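Phenolic acid decarboxylase (Sedimentibacter hydroxybenzoicus, PDB 7AE5) catalyses the reversible, non-oxidative decarboxylation of 4-hydroxybenzoate and 3,4-dihydroxybenzoate, using prenylated FMN and manganese, and so detoxifies phenolic compounds under anaerobic conditions. Local coordinates at residues 95-100 with 217-222; 145-150 with 211-216. One frame throughout, in Å; residues are numbered along the deposited sequence.

Both contacts are built on helix 211-217 and the loop that follows it, and their centres lie about 13 Å apart. Along the chain contact 2 is nested within contact 1: 95-100 comes first, at the end of helix 86-96, then 145-150 on a strand of the large antiparallel sheet, then 211-216 and directly after it 217-222. Strand 147-150 packs against helix 211-217 at its Ser147 end, and the loop after the helix carries the carbonyl that receives the Trp97 N-H. The contacts meet where Ala217 CB lies 3.7 Å from Ser147 OG. They share one rubidium ion, whose other ligands include Glu227, predicted to bind manganese, and Val164, predicted to bind prenylated FMN.

Contact 1 (95-100 with 217-222); sequences RRWDKF and ASTPVG. With RB (rubidium ion), chain R.
Trp97 bridges to the loop 217-222 through one indole N-H, which it gives to the backbone carbonyl of Gly222. In this UbiD-family decarboxylase the bond ties a type I turn (Arg96 to Lys99), at the end of helix 86-96, to the loop leaving helix 211-217. CG of Trp97 lies anti to the backbone N (chi1 -159°), which brings the pyrrole N-H to the Gly222 carbonyl. Trp97 NE1 reaches Gly222 O at 2.8 Å in a nearly straight bond, 171° at the hydrogen. The carbonyl oxygen sits almost in the ring plane, at the edge, yet the donor stands well above the carbonyl's own plane, so the bond does not follow a lone pair. At the six-membered end of the indole, Trp97 CH2 meets the methyl CG2 of Thr219 obliquely at 4.3 Å, a loose apolar touch. Asn324, Val327, Pro328 and Lys331 of helix 323-336 also pack on the indole. Thr219 turns its hydroxyl elsewhere, OG1 bonding to Phe215 O one helical turn back. Its carbonyl is one of six ligands of the rubidium ion, with Thr219 O 2.5 Å from the metal.

Contact 2 (145-150 with 211-216); sequences KASVVT and PLVTFM. With RB (rubidium ion), chain R.
The hydroxyls of Ser147 and Thr214 stand 4.2 Å apart, OG to OG1, too far for a direct bond, and a water between these buried residues joins them. Its oxygen lies 2.7 Å from Ser147 OG and 2.6 Å from Thr214 OG1, and it also reaches Lys145 O at 3.0 Å. The water donates to Thr214 OG1 and to the Lys145 carbonyl, and Ser147 OG is its third partner. Each hydroxyl is directed there by its first torsion: in both residues the oxygen is anti to the carbonyl carbon, with chi1 at -48° in Ser147 and -53° in Thr214.

The van der Waals part is small. The extended Lys145 chain crosses the Thr214 side chain at about a right angle and touches its methyl. Lys145 CE comes to 3.8 Å from Thr214 CG2, while NZ continues to Glu316 and Glu306 in salt bridges and to His68 ND1. The serine hydroxyl also makes a van der Waals contact with the Val213 methyl CG1. This is a helix-on-sheet contact within the FMN-binding domain of the UbiD fold: strand 147-150 belongs to the large antiparallel sheet, pairing with strands 163-165 and 201-207, and helix 211-217 lies against its Ser147 end.

Metal binding occupies the far end of the helix segment. Met216 holds the rubidium ion twice, by O at 2.5 Å and by SD at 2.9 Å. Bends at chi2 and chi3 curl the thioether back beside its own carbonyl, closing a chelate. Val164 O, Thr219 O, Tyr223 OH and Glu227 OE1 complete the six ligands.

Contact 1 (95-100 with 217-222)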
loop_
_atom_site.group_PDB
_atom_site.type_symbol
_atom_site.label_atom_id
_atom_site.label_comp_id
_atom_site.label_asym_id
_atom_site.label_seq_id
_atom_site.Cartn_x
_atom_site.Cartn_y
_atom_site.Cartn_z
ATOM N N ARG C 95 4.863 -6.825 -41.067
ATOM C CA ARG C 95 4.629 -6.347 -42.425
ATOM C C ARG C 95 3.908 -7.395 -43.267
ATOM O O ARG C 95 3.052 -7.054 -44.091
ATOM C CB ARG C 95 5.958 -5.954 -43.073
ATOM C CG ARG C 95 5.826 -5.353 -44.463
ATOM C CD ARG C 95 7.181 -5.236 -45.146
ATOM N NE ARG C 95 7.749 -6.542 -45.453
ATOM C CZ ARG C 95 7.398 -7.288 -46.492
ATOM N NH1 ARG C 95 6.482 -6.882 -47.356
ATOM N NH2 ARG C 95 7.980 -8.470 -46.669
ATOM N N ARG C 96 4.231 -8.673 -43.068
ATOM C CA ARG C 96 3.625 -9.751 -43.841
ATOM C C ARG C 96 2.283 -10.211 -43.285
ATOM O O ARG C 96 1.581 -10.965 -43.967
ATOM C CB ARG C 96 4.571 -10.956 -43.898
ATOM C CG ARG C 96 5.984 -10.645 -44.369
ATOM C CD ARG C 96 6.750 -11.922 -44.694
ATOM N NE ARG C 96 8.161 -11.665 -44.961
ATOM C CZ ARG C 96 9.116 -12.586 -44.911
ATOM N NH1 ARG C 96 8.847 -13.845 -44.605
ATOM N NH2 ARG C 96 10.372 -12.234 -45.171
ATOM N N TRP C 97 1.910 -9.762 -42.082
ATOM C CA TRP C 97 0.831 -10.405 -41.335
ATOM C C TRP C 97 -0.499 -10.361 -42.078
ATOM O O TRP C 97 -1.247 -11.347 -42.078
ATOM C CB TRP C 97 0.688 -9.752 -39.959
ATOM C CG TRP C 97 -0.014 -10.621 -38.951
ATOM C CD1 TRP C 97 -1.324 -10.547 -38.582
ATOM C CD2 TRP C 97 0.555 -11.695 -38.189
ATOM N NE1 TRP C 97 -1.608 -11.502 -37.638
ATOM C CE2 TRP C 97 -0.472 -12.221 -37.379
ATOM C CE3 TRP C 97 1.832 -12.261 -38.111
ATOM C CZ2 TRP C 97 -0.263 -13.285 -36.504
ATOM C CZ3 TRP C 97 2.036 -13.317 -37.243
ATOM C CH2 TRP C 97 0.994 -13.817 -36.451
ATOM N N ASP C 98 -0.821 -9.233 -42.707
ATOM C CA ASP C 98 -2.159 -9.005 -43.237
ATOM C C ASP C 98 -2.239 -9.129 -44.755
ATOM O O ASP C 98 -3.269 -8.775 -45.338
ATOM C CB ASP C 98 -2.667 -7.629 -42.800
ATOM C CG ASP C 98 -3.202 -7.629 -41.378
ATOM O OD1 ASP C 98 -3.551 -8.719 -40.874
ATOM O OD2 ASP C 98 -3.280 -6.542 -40.767
ATOM N N LYS C 99 -1.192 -9.632 -45.407
ATOM C CA LYS C 99 -1.204 -9.738 -46.861
ATOM C C LYS C 99 -2.293 -10.699 -47.322
ATOM O O LYS C 99 -2.377 -11.838 -46.854
ATOM C CB LYS C 99 0.161 -10.202 -47.367
ATOM C CG LYS C 99 1.283 -9.212 -47.108
ATOM C CD LYS C 99 2.629 -9.794 -47.499
ATOM C CE LYS C 99 2.702 -10.069 -48.993
ATOM N NZ LYS C 99 3.972 -9.570 -49.589
ATOM N N PHE C 100 -3.134 -10.228 -48.242
ATOM C CA PHE C 100 -4.214 -11.028 -48.806
ATOM C C PHE C 100 -4.654 -10.376 -50.107
ATOM O O PHE C 100 -4.642 -9.144 -50.210
ATOM C CB PHE C 100 -5.396 -11.138 -47.832
ATOM N N ALA C 217 0.217 -23.112 -37.629
ATOM C CA ALA C 217 -0.465 -24.095 -36.797
ATOM C C ALA C 217 -0.304 -23.756 -35.323
ATOM O O ALA C 217 -1.239 -23.922 -34.531
ATOM C CB ALA C 217 0.065 -25.496 -37.099
ATOM N N SER C 218 0.868 -23.252 -34.942
ATOM C CA SER C 218 1.070 -22.747 -33.593
ATOM C C SER C 218 0.377 -21.414 -33.357
ATOM O O SER C 218 0.426 -20.903 -32.231
ATOM C CB SER C 218 2.568 -22.614 -33.312
ATOM O OG SER C 218 3.176 -23.891 -33.228
ATOM N N THR C 219 -0.253 -20.835 -34.381
ATOM C CA THR C 219 -1.002 -19.601 -34.215
ATOM C C THR C 219 -2.491 -19.907 -34.156
ATOM O O THR C 219 -3.046 -20.506 -35.104
ATOM C CB THR C 219 -0.701 -18.622 -35.343
ATOM O OG1 THR C 219 0.715 -18.570 -35.564
ATOM C CG2 THR C 219 -1.186 -17.231 -34.969
ATOM N N PRO C 220 -3.160 -19.533 -33.053
ATOM C CA PRO C 220 -4.573 -19.880 -32.858
ATOM C C PRO C 220 -5.515 -18.717 -33.140
ATOM O O PRO C 220 -6.631 -18.916 -33.630
ATOM C CB PRO C 220 -4.629 -20.280 -31.374
ATOM C CG PRO C 220 -3.196 -20.046 -30.822
ATOM C CD PRO C 220 -2.528 -19.132 -31.791
ATOM N N VAL C 221 -5.087 -17.501 -32.802
ATOM C CA VAL C 221 -5.844 -16.286 -33.074
ATOM C C VAL C 221 -4.881 -15.236 -33.614
ATOM O O VAL C 221 -3.661 -15.398 -33.569
ATOM C CB VAL C 221 -6.570 -15.742 -31.825
ATOM C CG1 VAL C 221 -7.532 -16.775 -31.259
ATOM C CG2 VAL C 221 -5.558 -15.306 -30.779
ATOM N N GLY C 222 -5.448 -14.149 -34.130
ATOM C CA GLY C 222 -4.673 -12.991 -34.531
ATOM C C GLY C 222 -4.624 -12.719 -36.017
ATOM O O GLY C 222 -4.170 -11.637 -36.409
HETATM RB RB RB R . -3.588 -21.912 -37.045
#

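Contact 2 (145-150 with 211-216)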
loop_
_atom_site.group_PDB
_atom_site.type_symbol
_atom_site.label_atom_id
_atom_site.label_comp_id
_atom_site.label_asym_id
_atom_site.label_seq_id
_atom_site.Cartn_x
_atom_site.Cartn_y
_atom_site.Cartn_z
ATOM N N LYS C 145 4.932 -32.058 -32.322
ATOM C CA LYS C 145 5.047 -30.945 -33.259
ATOM C C LYS C 145 4.187 -31.163 -34.499
ATOM O O LYS C 145 4.551 -30.726 -35.596
ATOM C CB LYS C 145 6.505 -30.722 -33.663
ATOM C CG LYS C 145 6.832 -29.293 -34.055
ATOM C CD LYS C 145 8.222 -29.204 -34.646
ATOM C CE LYS C 145 8.591 -27.773 -34.973
ATOM N NZ LYS C 145 10.007 -27.685 -35.423
ATOM N N ALA C 146 3.048 -31.827 -34.345
ATOM C CA ALA C 146 2.179 -32.096 -35.479
ATOM C C ALA C 146 1.282 -30.901 -35.776
ATOM O O ALA C 146 0.940 -30.114 -34.888
ATOM C CB ALA C 146 1.325 -33.333 -35.217
ATOM N N SER C 147 0.905 -30.769 -37.045
ATOM C CA SER C 147 -0.075 -29.783 -37.492
ATOM C C SER C 147 -1.360 -30.530 -37.831
ATOM O O SER C 147 -1.409 -31.281 -38.811
ATOM C CB SER C 147 0.450 -28.991 -38.687
ATOM O OG SER C 147 1.766 -28.524 -38.446
ATOM N N VAL C 148 -2.397 -30.318 -37.024
ATOM C CA VAL C 148 -3.612 -31.125 -37.058
ATOM C C VAL C 148 -4.695 -30.360 -37.805
ATOM O O VAL C 148 -4.991 -29.204 -37.472
ATOM C CB VAL C 148 -4.068 -31.488 -35.635
ATOM C CG1 VAL C 148 -5.528 -31.918 -35.630
ATOM C CG2 VAL C 148 -3.170 -32.568 -35.049
ATOM N N VAL C 149 -5.301 -31.010 -38.796
ATOM C CA VAL C 149 -6.221 -30.373 -39.733
ATOM C C VAL C 149 -7.635 -30.868 -39.467
ATOM O O VAL C 149 -7.885 -32.080 -39.451
ATOM C CB VAL C 149 -5.813 -30.653 -41.190
ATOM C CG1 VAL C 149 -6.506 -29.683 -42.131
ATOM C CG2 VAL C 149 -4.303 -30.574 -41.342
ATOM N N THR C 150 -8.558 -29.928 -39.261
ATOM C CA THR C 150 -9.982 -30.209 -39.132
ATOM C C THR C 150 -10.758 -29.288 -40.065
ATOM O O THR C 150 -10.215 -28.326 -40.614
ATOM C CB THR C 150 -10.479 -30.026 -37.689
ATOM O OG1 THR C 150 -10.823 -28.651 -37.470
ATOM C CG2 THR C 150 -9.423 -30.451 -36.684
ATOM N N PRO C 211 8.488 -24.805 -42.236
ATOM C CA PRO C 211 8.457 -24.136 -40.923
ATOM C C PRO C 211 7.357 -23.097 -40.780
ATOM O O PRO C 211 6.912 -22.841 -39.655
ATOM C CB PRO C 211 9.854 -23.503 -40.820
ATOM C CG PRO C 211 10.410 -23.523 -42.216
ATOM C CD PRO C 211 9.823 -24.739 -42.851
ATOM N N LEU C 212 6.896 -22.494 -41.879
ATOM C CA LEU C 212 5.810 -21.524 -41.772
ATOM C C LEU C 212 4.474 -22.204 -41.511
ATOM O O LEU C 212 3.578 -21.596 -40.915
ATOM C CB LEU C 212 5.719 -20.668 -43.036
ATOM C CG LEU C 212 6.592 -19.414 -43.080
ATOM C CD1 LEU C 212 6.345 -18.533 -41.862
ATOM C CD2 LEU C 212 8.054 -19.775 -43.205
ATOM N N VAL C 213 4.316 -23.453 -41.952
ATOM C CA VAL C 213 3.087 -24.187 -41.674
ATOM C C VAL C 213 2.974 -24.477 -40.184
ATOM O O VAL C 213 1.930 -24.241 -39.565
ATOM C CB VAL C 213 3.034 -25.478 -42.508
ATOM C CG1 VAL C 213 1.869 -26.350 -42.062
ATOM C CG2 VAL C 213 2.931 -25.147 -43.985
ATOM N N THR C 214 4.051 -24.995 -39.587
ATOM C CA THR C 214 4.086 -25.187 -38.141
ATOM C C THR C 214 3.866 -23.868 -37.411
ATOM O O THR C 214 3.225 -23.833 -36.354
ATOM C CB THR C 214 5.422 -25.807 -37.727
ATOM O OG1 THR C 214 5.663 -26.991 -38.498
ATOM C CG2 THR C 214 5.414 -26.167 -36.248
ATOM N N PHE C 215 4.387 -22.773 -37.970
ATOM C CA PHE C 215 4.190 -21.456 -37.374
ATOM C C PHE C 215 2.711 -21.089 -37.326
ATOM O O PHE C 215 2.182 -20.738 -36.265
ATOM C CB PHE C 215 4.985 -20.410 -38.155
ATOM C CG PHE C 215 5.246 -19.143 -37.389
ATOM C CD1 PHE C 215 6.055 -19.149 -36.264
ATOM C CD2 PHE C 215 4.691 -17.943 -37.802
ATOM C CE1 PHE C 215 6.304 -17.979 -35.564
ATOM C CE2 PHE C 215 4.935 -16.771 -37.107
ATOM C CZ PHE C 215 5.742 -16.791 -35.986
ATOM N N MET C 216 2.022 -21.167 -38.469
ATOM C CA MET C 216 0.596 -20.859 -38.482
ATOM C C MET C 216 -0.190 -21.841 -37.628
ATOM O O MET C 216 -1.179 -21.465 -36.987
ATOM C CB MET C 216 0.057 -20.872 -39.908
ATOM C CG MET C 216 -1.433 -20.641 -39.955
ATOM S SD MET C 216 -2.376 -22.157 -39.676
ATOM C CE MET C 216 -1.360 -23.372 -40.543
HETATM RB RB RB R . -3.588 -21.912 -37.045
HETATM O O HOH W 1 4.331 -29.166 -38.205
#